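Local structure of five-membered-cyclitol-phosphate synthase (6K96) at residues 6-11 / 126-131; 59-64 / 118-123. The protein belongs to the myo-inositol-1-phosphate synthase family and binds nicotinamide-adenine-dinucleotide in a Rossmann-type domain. All coordinates share one frame; numbering follows the deposited sequence.

How the interactions relate
In a Rossmann-type domain one parallel sheet forms the core and binds the dinucleotide at the ends of its strands, and the two contacts divide that work. Interaction 1 pairs strands 5-10 and 127-130 mid-sheet through backbone hydrogen bonds, with apolar side chains on both faces and an ion pair at the end away from nicotinamide-adenine-dinucleotide. Interaction 2 lies farther from the centre of the chain, though still mostly buried, and sets strand 55-62 against helix 111-122 without hydrogen bonds between the segments, helix side chains meeting Phe61, Ala59 and the strand backbone. Strands 5-10 and 55-62 are neighbours: Gly11 N lies 2.8 Å from Phe61 O, and Ala8 CB packs on Ala59 CB. Both interactions end at nicotinamide-adenine-dinucleotide.

Interaction 1. Residues 6-11 / 126-131; sequences RLAVAG and EVLLYS. With NAD (nicotinamide-adenine-dinucleotide), chain G.
Leu7 carries CG anti to its backbone N (chi1 -179°), and its CD1 touches Val127 CG1 at 3.7 Å; Leu128, with its CG likewise anti to the backbone N, has CD1 over Ala8 CB at 3.6 Å. The two contacts lie on opposite faces of a pair of parallel strands at the centre of a Rossmann-type sheet. On the first face Leu7, Val9 and Leu129 touch helix 14-31, whereas Ala10 and Tyr130, on the other, meet helix 137-149.

Between the strands the backbone forms a ladder. Ala8 uses both its polar atoms, its N bonding to Val127 O and its O receiving Leu129 N at 2.8 Å in a nearly straight bond (177°). Ala10 repeats the scheme with Leu129 O and Ser131 N, carrying the pairing toward the nicotinamide-adenine-dinucleotide.

At the other end, Glu126 N bonds to Arg6 O, and the two side chains stack, their guanidinium and carboxylate planes 20° apart. Glu126 OE1 lies above one guanidinium face, toward its rim, 3.6 Å from Arg6 NH2, making a salt bridge by charge alone. Each group has a further partner: Arg6 NE bonds to Lys124 O, and OE1 pairs with Arg312.

Where the strands give out, Gly11 CA approaches N3A of the adenine of nicotinamide-adenine-dinucleotide at 3.6 Å, and Ser131 O comes within 3.4 Å of its C5D.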
loop_
_atom_site.group_PDB
_atom_site.type_symbol
_atom_site.label_atom_id
_atom_site.label_comp_id
_atom_site.label_asym_id
_atom_site.label_seq_id
_atom_site.Cartn_x
_atom_site.Cartn_y
_atom_site.Cartn_z
ATOM N N ARG B 6 -37.067 21.404 -10.926
ATOM C CA ARG B 6 -37.611 20.540 -11.998
ATOM C C ARG B 6 -36.455 20.251 -12.987
ATOM O O ARG B 6 -36.025 21.164 -13.761
ATOM C CB ARG B 6 -38.868 21.208 -12.581
ATOM C CG ARG B 6 -39.984 21.456 -11.569
ATOM C CD ARG B 6 -41.084 22.404 -12.030
ATOM N NE ARG B 6 -40.615 23.767 -12.300
ATOM C CZ ARG B 6 -40.615 24.819 -11.461
ATOM N NH1 ARG B 6 -41.044 24.711 -10.210
ATOM N NH2 ARG B 6 -40.149 25.992 -11.871
ATOM N N LEU B 7 -35.923 19.026 -12.941
ATOM C CA LEU B 7 -34.578 18.714 -13.471
ATOM C C LEU B 7 -34.711 17.712 -14.614
ATOM O O LEU B 7 -35.350 16.675 -14.436
ATOM C CB LEU B 7 -33.677 18.189 -12.348
ATOM C CG LEU B 7 -32.242 17.845 -12.759
ATOM C CD1 LEU B 7 -31.422 19.095 -13.004
ATOM C CD2 LEU B 7 -31.582 16.961 -11.712
ATOM N N ALA B 8 -34.139 18.084 -15.761
ATOM C CA ALA B 8 -34.187 17.318 -17.021
ATOM C C ALA B 8 -32.795 16.731 -17.243
ATOM O O ALA B 8 -31.813 17.375 -16.803
ATOM C CB ALA B 8 -34.618 18.192 -18.161
ATOM N N VAL B 9 -32.721 15.574 -17.895
ATOM C CA VAL B 9 -31.484 14.760 -17.925
ATOM C C VAL B 9 -31.253 14.323 -19.356
ATOM O O VAL B 9 -32.109 13.662 -19.939
ATOM C CB VAL B 9 -31.632 13.570 -16.958
ATOM C CG1 VAL B 9 -30.816 12.363 -17.392
ATOM C CG2 VAL B 9 -31.330 13.981 -15.504
ATOM N N ALA B 10 -30.120 14.681 -19.915
ATOM C CA ALA B 10 -29.709 14.136 -21.213
ATOM C C ALA B 10 -28.646 13.107 -20.866
ATOM O O ALA B 10 -27.556 13.495 -20.500
ATOM C CB ALA B 10 -29.236 15.247 -22.136
ATOM N N GLY B 11 -29.028 11.839 -20.894
ATOM C CA GLY B 11 -28.174 10.689 -20.540
ATOM C C GLY B 11 -28.490 10.190 -19.132
ATOM O O GLY B 11 -28.191 10.918 -18.174
ATOM N N GLU B 126 -36.345 23.348 -15.388
ATOM C CA GLU B 126 -35.615 24.589 -15.053
ATOM C C GLU B 126 -34.175 24.418 -15.499
ATOM O O GLU B 126 -33.556 25.421 -15.930
ATOM C CB GLU B 126 -35.628 24.856 -13.556
ATOM C CG GLU B 126 -36.952 25.344 -13.010
ATOM C CD GLU B 126 -36.834 25.830 -11.566
ATOM O OE1 GLU B 126 -36.932 24.978 -10.633
ATOM O OE2 GLU B 126 -36.629 27.042 -11.365
ATOM N N VAL B 127 -33.687 23.184 -15.409
ATOM C CA VAL B 127 -32.269 22.823 -15.659
ATOM C C VAL B 127 -32.287 21.591 -16.547
ATOM O O VAL B 127 -33.003 20.623 -16.220
ATOM C CB VAL B 127 -31.525 22.543 -14.339
ATOM C CG1 VAL B 127 -30.082 22.149 -14.594
ATOM C CG2 VAL B 127 -31.589 23.705 -13.360
ATOM N N LEU B 128 -31.498 21.605 -17.608
ATOM C CA LEU B 128 -31.177 20.377 -18.359
ATOM C C LEU B 128 -29.741 20.002 -18.009
ATOM O O LEU B 128 -28.863 20.838 -18.205
ATOM C CB LEU B 128 -31.342 20.601 -19.857
ATOM C CG LEU B 128 -30.908 19.384 -20.667
ATOM C CD1 LEU B 128 -31.855 18.242 -20.465
ATOM C CD2 LEU B 128 -30.787 19.695 -22.120
ATOM N N LEU B 129 -29.550 18.825 -17.415
ATOM C CA LEU B 129 -28.229 18.226 -17.095
ATOM C C LEU B 129 -27.769 17.357 -18.276
ATOM O O LEU B 129 -28.371 16.273 -18.556
ATOM C CB LEU B 129 -28.350 17.390 -15.814
ATOM C CG LEU B 129 -27.061 16.713 -15.347
ATOM C CD1 LEU B 129 -26.004 17.747 -14.988
ATOM C CD2 LEU B 129 -27.347 15.787 -14.182
ATOM N N TYR B 130 -26.711 17.796 -18.939
ATOM C CA TYR B 130 -26.091 17.059 -20.043
ATOM C C TYR B 130 -25.108 16.055 -19.476
ATOM O O TYR B 130 -24.042 16.480 -18.964
ATOM C CB TYR B 130 -25.395 18.049 -20.975
ATOM C CG TYR B 130 -24.682 17.397 -22.131
ATOM C CD1 TYR B 130 -25.402 16.903 -23.209
ATOM C CD2 TYR B 130 -23.304 17.249 -22.140
ATOM C CE1 TYR B 130 -24.765 16.311 -24.294
ATOM C CE2 TYR B 130 -22.658 16.640 -23.209
ATOM C CZ TYR B 130 -23.386 16.188 -24.301
ATOM O OH TYR B 130 -22.756 15.621 -25.370
ATOM N N SER B 131 -25.402 14.779 -19.576
ATOM C CA SER B 131 -24.579 13.765 -18.867
ATOM C C SER B 131 -24.308 12.581 -19.791
ATOM O O SER B 131 -24.316 11.429 -19.315
ATOM C CB SER B 131 -25.242 13.329 -17.587
ATOM O OG SER B 131 -24.264 12.919 -16.618
HETATM P PA NAD G . -22.618 6.792 -18.388
HETATM O O1A NAD G . -21.883 6.102 -19.471
HETATM O O2A NAD G . -22.961 5.944 -17.194
HETATM O O5B NAD G . -23.882 7.609 -18.860
HETATM C C5B NAD G . -23.948 7.851 -20.285
HETATM C C4B NAD G . -25.385 7.775 -20.728
HETATM O O4B NAD G . -25.634 8.520 -21.967
HETATM C C3B NAD G . -25.846 6.343 -21.016
HETATM O O3B NAD G . -27.140 6.167 -20.454
HETATM C C2B NAD G . -25.928 6.336 -22.541
HETATM O O2B NAD G . -26.720 5.225 -22.846
HETATM C C1B NAD G . -26.523 7.733 -22.746
HETATM N N9A NAD G . -26.529 8.276 -24.090
HETATM C C8A NAD G . -25.602 7.963 -25.054
HETATM N N7A NAD G . -25.756 8.654 -26.160
HETATM C C5A NAD G . -26.829 9.501 -25.904
HETATM C C6A NAD G . -27.460 10.478 -26.701
HETATM N N6A NAD G . -27.053 10.777 -27.929
HETATM N N1A NAD G . -28.481 11.186 -26.145
HETATM C C2A NAD G . -28.861 10.858 -24.896
HETATM N N3A NAD G . -28.350 9.947 -24.071
HETATM C C4A NAD G . -27.313 9.290 -24.626
HETATM O O3 NAD G . -21.703 7.991 -17.894
HETATM P PN NAD G . -21.560 8.632 -16.426
HETATM O O1N NAD G . -22.918 8.999 -15.962
HETATM O O2N NAD G . -20.659 7.673 -15.709
HETATM O O5D NAD G . -20.759 9.986 -16.780
HETATM C C5D NAD G . -21.421 10.955 -17.693
HETATM C C4D NAD G . -20.411 11.951 -18.180
HETATM O O4D NAD G . -19.882 12.749 -17.096
HETATM C C3D NAD G . -19.204 11.293 -18.865
HETATM O O3D NAD G . -18.833 12.118 -19.948
HETATM C C2D NAD G . -18.102 11.437 -17.820
HETATM O O2D NAD G . -16.777 11.544 -18.305
HETATM C C1D NAD G . -18.453 12.793 -17.209
HETATM N N1N NAD G . -17.744 12.956 -15.904
HETATM C C2N NAD G . -17.830 11.910 -14.926
HETATM C C3N NAD G . -17.046 11.920 -13.784
HETATM C C7N NAD G . -17.227 10.797 -12.779
HETATM O O7N NAD G . -18.133 9.987 -12.929
HETATM N N7N NAD G . -16.375 10.723 -11.760
HETATM C C4N NAD G . -16.138 12.968 -13.639
HETATM C C5N NAD G . -16.189 14.059 -14.498
HETATM C C6N NAD G . -16.929 13.998 -15.664
#

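Interaction 2. Residues 59-64 / 118-123; sequences AAFDLH and ERLRES. With NAD (nicotinamide-adenine-dinucleotide), chain G.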
loop_
_atom_site.group_PDB
_atom_site.type_symbol
_atom_site.label_atom_id
_atom_site.label_comp_id
_atom_site.label_asym_id
_atom_site.label_seq_id
_atom_site.Cartn_x
_atom_site.Cartn_y
_atom_site.Cartn_z
ATOM N N ALA B 59 -38.014 14.864 -16.743
ATOM C CA ALA B 59 -37.653 14.602 -18.151
ATOM C C ALA B 59 -36.333 13.845 -18.203
ATOM O O ALA B 59 -35.423 14.162 -17.422
ATOM C CB ALA B 59 -37.607 15.924 -18.891
ATOM N N ALA B 60 -36.244 12.930 -19.150
ATOM C CA ALA B 60 -35.076 12.059 -19.337
ATOM C C ALA B 60 -35.002 11.642 -20.802
ATOM O O ALA B 60 -36.055 11.259 -21.373
ATOM C CB ALA B 60 -35.171 10.859 -18.423
ATOM N N PHE B 61 -33.779 11.690 -21.343
ATOM C CA PHE B 61 -33.446 11.415 -22.755
ATOM C C PHE B 61 -32.245 10.460 -22.824
ATOM O O PHE B 61 -31.181 10.767 -22.239
ATOM C CB PHE B 61 -33.184 12.758 -23.429
ATOM C CG PHE B 61 -34.322 13.739 -23.303
ATOM C CD1 PHE B 61 -35.502 13.560 -24.006
ATOM C CD2 PHE B 61 -34.202 14.863 -22.513
ATOM C CE1 PHE B 61 -36.545 14.465 -23.881
ATOM C CE2 PHE B 61 -35.247 15.762 -22.391
ATOM C CZ PHE B 61 -36.417 15.565 -23.067
ATOM N N ASP B 62 -32.399 9.341 -23.537
ATOM C CA ASP B 62 -31.359 8.292 -23.747
ATOM C C ASP B 62 -31.552 7.664 -25.135
ATOM O O ASP B 62 -32.552 8.038 -25.820
ATOM C CB ASP B 62 -31.445 7.206 -22.668
ATOM C CG ASP B 62 -30.090 6.761 -22.143
ATOM O OD1 ASP B 62 -29.424 5.953 -22.832
ATOM O OD2 ASP B 62 -29.695 7.241 -21.040
ATOM N N LEU B 63 -30.648 6.749 -25.524
ATOM C CA LEU B 63 -30.689 5.990 -26.816
ATOM C C LEU B 63 -30.636 4.492 -26.547
ATOM O O LEU B 63 -30.965 3.748 -27.480
ATOM C CB LEU B 63 -29.523 6.329 -27.770
ATOM C CG LEU B 63 -29.415 7.748 -28.348
ATOM C CD1 LEU B 63 -28.279 7.819 -29.345
ATOM C CD2 LEU B 63 -30.697 8.244 -28.980
ATOM N N HIS B 64 -30.162 4.052 -25.384
ATOM C CA HIS B 64 -30.016 2.603 -25.063
ATOM C C HIS B 64 -31.398 1.953 -24.919
ATOM O O HIS B 64 -32.283 2.438 -24.191
ATOM C CB HIS B 64 -29.161 2.399 -23.812
ATOM C CG HIS B 64 -28.611 1.021 -23.671
ATOM N ND1 HIS B 64 -29.394 -0.077 -23.362
ATOM C CD2 HIS B 64 -27.336 0.577 -23.724
ATOM C CE1 HIS B 64 -28.636 -1.156 -23.310
ATOM N NE2 HIS B 64 -27.364 -0.782 -23.527
ATOM N N GLU B 118 -40.165 20.709 -27.191
ATOM C CA GLU B 118 -41.517 20.341 -26.686
ATOM C C GLU B 118 -41.427 19.862 -25.239
ATOM O O GLU B 118 -42.127 20.430 -24.397
ATOM C CB GLU B 118 -42.122 19.241 -27.575
ATOM C CG GLU B 118 -43.140 18.299 -26.927
ATOM C CD GLU B 118 -44.566 18.848 -26.885
ATOM O OE1 GLU B 118 -44.908 19.556 -25.899
ATOM O OE2 GLU B 118 -45.344 18.591 -27.848
ATOM N N ARG B 119 -40.639 18.808 -24.990
ATOM C CA ARG B 119 -40.607 18.095 -23.678
ATOM C C ARG B 119 -40.065 19.044 -22.598
ATOM O O ARG B 119 -40.635 19.027 -21.482
ATOM C CB ARG B 119 -39.783 16.794 -23.679
ATOM C CG ARG B 119 -40.548 15.484 -23.863
ATOM C CD ARG B 119 -41.627 15.109 -22.861
ATOM N NE ARG B 119 -41.134 14.733 -21.546
ATOM C CZ ARG B 119 -40.956 13.476 -21.116
ATOM N NH1 ARG B 119 -41.197 12.459 -21.926
ATOM N NH2 ARG B 119 -40.527 13.233 -19.884
ATOM N N LEU B 120 -39.052 19.869 -22.903
ATOM C CA LEU B 120 -38.459 20.775 -21.885
ATOM C C LEU B 120 -39.495 21.841 -21.488
ATOM O O LEU B 120 -39.592 22.187 -20.254
ATOM C CB LEU B 120 -37.194 21.437 -22.430
ATOM C CG LEU B 120 -36.010 20.545 -22.794
ATOM C CD1 LEU B 120 -34.834 21.421 -23.186
ATOM C CD2 LEU B 120 -35.576 19.617 -21.683
ATOM N N ARG B 121 -40.248 22.347 -22.476
ATOM C CA ARG B 121 -41.290 23.392 -22.262
ATOM C C ARG B 121 -42.463 22.785 -21.464
ATOM O O ARG B 121 -42.947 23.454 -20.517
ATOM C CB ARG B 121 -41.684 24.027 -23.601
ATOM C CG ARG B 121 -42.667 25.192 -23.499
ATOM C CD ARG B 121 -44.120 24.736 -23.354
ATOM N NE ARG B 121 -45.128 25.569 -24.021
ATOM C CZ ARG B 121 -46.375 25.188 -24.321
ATOM N NH1 ARG B 121 -46.805 23.965 -24.044
ATOM N NH2 ARG B 121 -47.190 26.045 -24.916
ATOM N N GLU B 122 -42.881 21.564 -21.807
ATOM C CA GLU B 122 -44.109 20.907 -21.279
ATOM C C GLU B 122 -43.865 20.462 -19.834
ATOM O O GLU B 122 -44.772 20.658 -18.993
ATOM C CB GLU B 122 -44.522 19.725 -22.173
ATOM C CG GLU B 122 -45.337 18.649 -21.450
ATOM C CD GLU B 122 -45.268 17.246 -22.057
ATOM O OE1 GLU B 122 -45.009 16.269 -21.289
ATOM O OE2 GLU B 122 -45.473 17.125 -23.300
ATOM N N SER B 123 -42.689 19.875 -19.574
ATOM C CA SER B 123 -42.252 19.379 -18.244
ATOM C C SER B 123 -41.896 20.539 -17.329
ATOM O O SER B 123 -41.612 20.274 -16.164
ATOM C CB SER B 123 -41.081 18.459 -18.377
ATOM O OG SER B 123 -41.211 17.683 -19.561
HETATM P PA NAD G . -22.618 6.792 -18.388
HETATM O O1A NAD G . -21.883 6.102 -19.471
HETATM O O2A NAD G . -22.961 5.944 -17.194
HETATM O O5B NAD G . -23.882 7.609 -18.860
HETATM C C5B NAD G . -23.948 7.851 -20.285
HETATM C C4B NAD G . -25.385 7.775 -20.728
HETATM O O4B NAD G . -25.634 8.520 -21.967
HETATM C C3B NAD G . -25.846 6.343 -21.016
HETATM O O3B NAD G . -27.140 6.167 -20.454
HETATM C C2B NAD G . -25.928 6.336 -22.541
HETATM O O2B NAD G . -26.720 5.225 -22.846
HETATM C C1B NAD G . -26.523 7.733 -22.746
HETATM N N9A NAD G . -26.529 8.276 -24.090
HETATM C C8A NAD G . -25.602 7.963 -25.054
HETATM N N7A NAD G . -25.756 8.654 -26.160
HETATM C C5A NAD G . -26.829 9.501 -25.904
HETATM C C6A NAD G . -27.460 10.478 -26.701
HETATM N N6A NAD G . -27.053 10.777 -27.929
HETATM N N1A NAD G . -28.481 11.186 -26.145
HETATM C C2A NAD G . -28.861 10.858 -24.896
HETATM N N3A NAD G . -28.350 9.947 -24.071
HETATM C C4A NAD G . -27.313 9.290 -24.626
HETATM O O3 NAD G . -21.703 7.991 -17.894
HETATM P PN NAD G . -21.560 8.632 -16.426
HETATM O O1N NAD G . -22.918 8.999 -15.962
HETATM O O2N NAD G . -20.659 7.673 -15.709
HETATM O O5D NAD G . -20.759 9.986 -16.780
HETATM C C5D NAD G . -21.421 10.955 -17.693
HETATM C C4D NAD G . -20.411 11.951 -18.180
HETATM O O4D NAD G . -19.882 12.749 -17.096
HETATM C C3D NAD G . -19.204 11.293 -18.865
HETATM O O3D NAD G . -18.833 12.118 -19.948
HETATM C C2D NAD G . -18.102 11.437 -17.820
HETATM O O2D NAD G . -16.777 11.544 -18.305
HETATM C C1D NAD G . -18.453 12.793 -17.209
HETATM N N1N NAD G . -17.744 12.956 -15.904
HETATM C C2N NAD G . -17.830 11.910 -14.926
HETATM C C3N NAD G . -17.046 11.920 -13.784
HETATM C C7N NAD G . -17.227 10.797 -12.779
HETATM O O7N NAD G . -18.133 9.987 -12.929
HETATM N N7N NAD G . -16.375 10.723 -11.760
HETATM C C4N NAD G . -16.138 12.968 -13.639
HETATM C C5N NAD G . -16.189 14.059 -14.498
HETATM C C6N NAD G . -16.929 13.998 -15.664
#
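Phe61 meets the helix with the rim of its ring: Arg119 CB lies at the edge, in the ring plane, 3.6 Å from CZ, and Leu120 CD2 comes near that plane at 3.9 Å from CE2. The second flat group, the Arg119 guanidinium, is turned 53° from the ring; it has Ser123 OG at its own edge and approaches Ala59 obliquely, NH2 standing 3.6 Å from Ala59 CA. Arg119 CB and CG lie beside the phenylalanine; beyond them bends at chi2 (-59°) and chi3 turn CD and NE, and the guanidinium ends by Ala59. That end is tied to the sheet, NH2 bonding to Val58 O and NH1 forming a salt bridge with Asp98.

From Phe61 on, the segment lines the pocket of nicotinamide-adenine-dinucleotide. Asp62 grips the adenosine ribose with both carboxylate oxygens: O2B donates to OD1 at 2.8 Å and O3B to OD2 at 2.8 Å, the acidic grip at the end of the second strand familiar from NAD-binding Rossmann folds. OD1 also accepts Leu63 N and His64 N, the latter closing an Asx turn, while OD2 accepts Val12 N; these bonds hold the carboxylate in place.

Helical residues 118-122 run nearly antiparallel to strand residues 59-62 (163°), with Leu120 reaching on to Ala8 of the adjoining strand 5-10, and the chain then continues into strand 127-130.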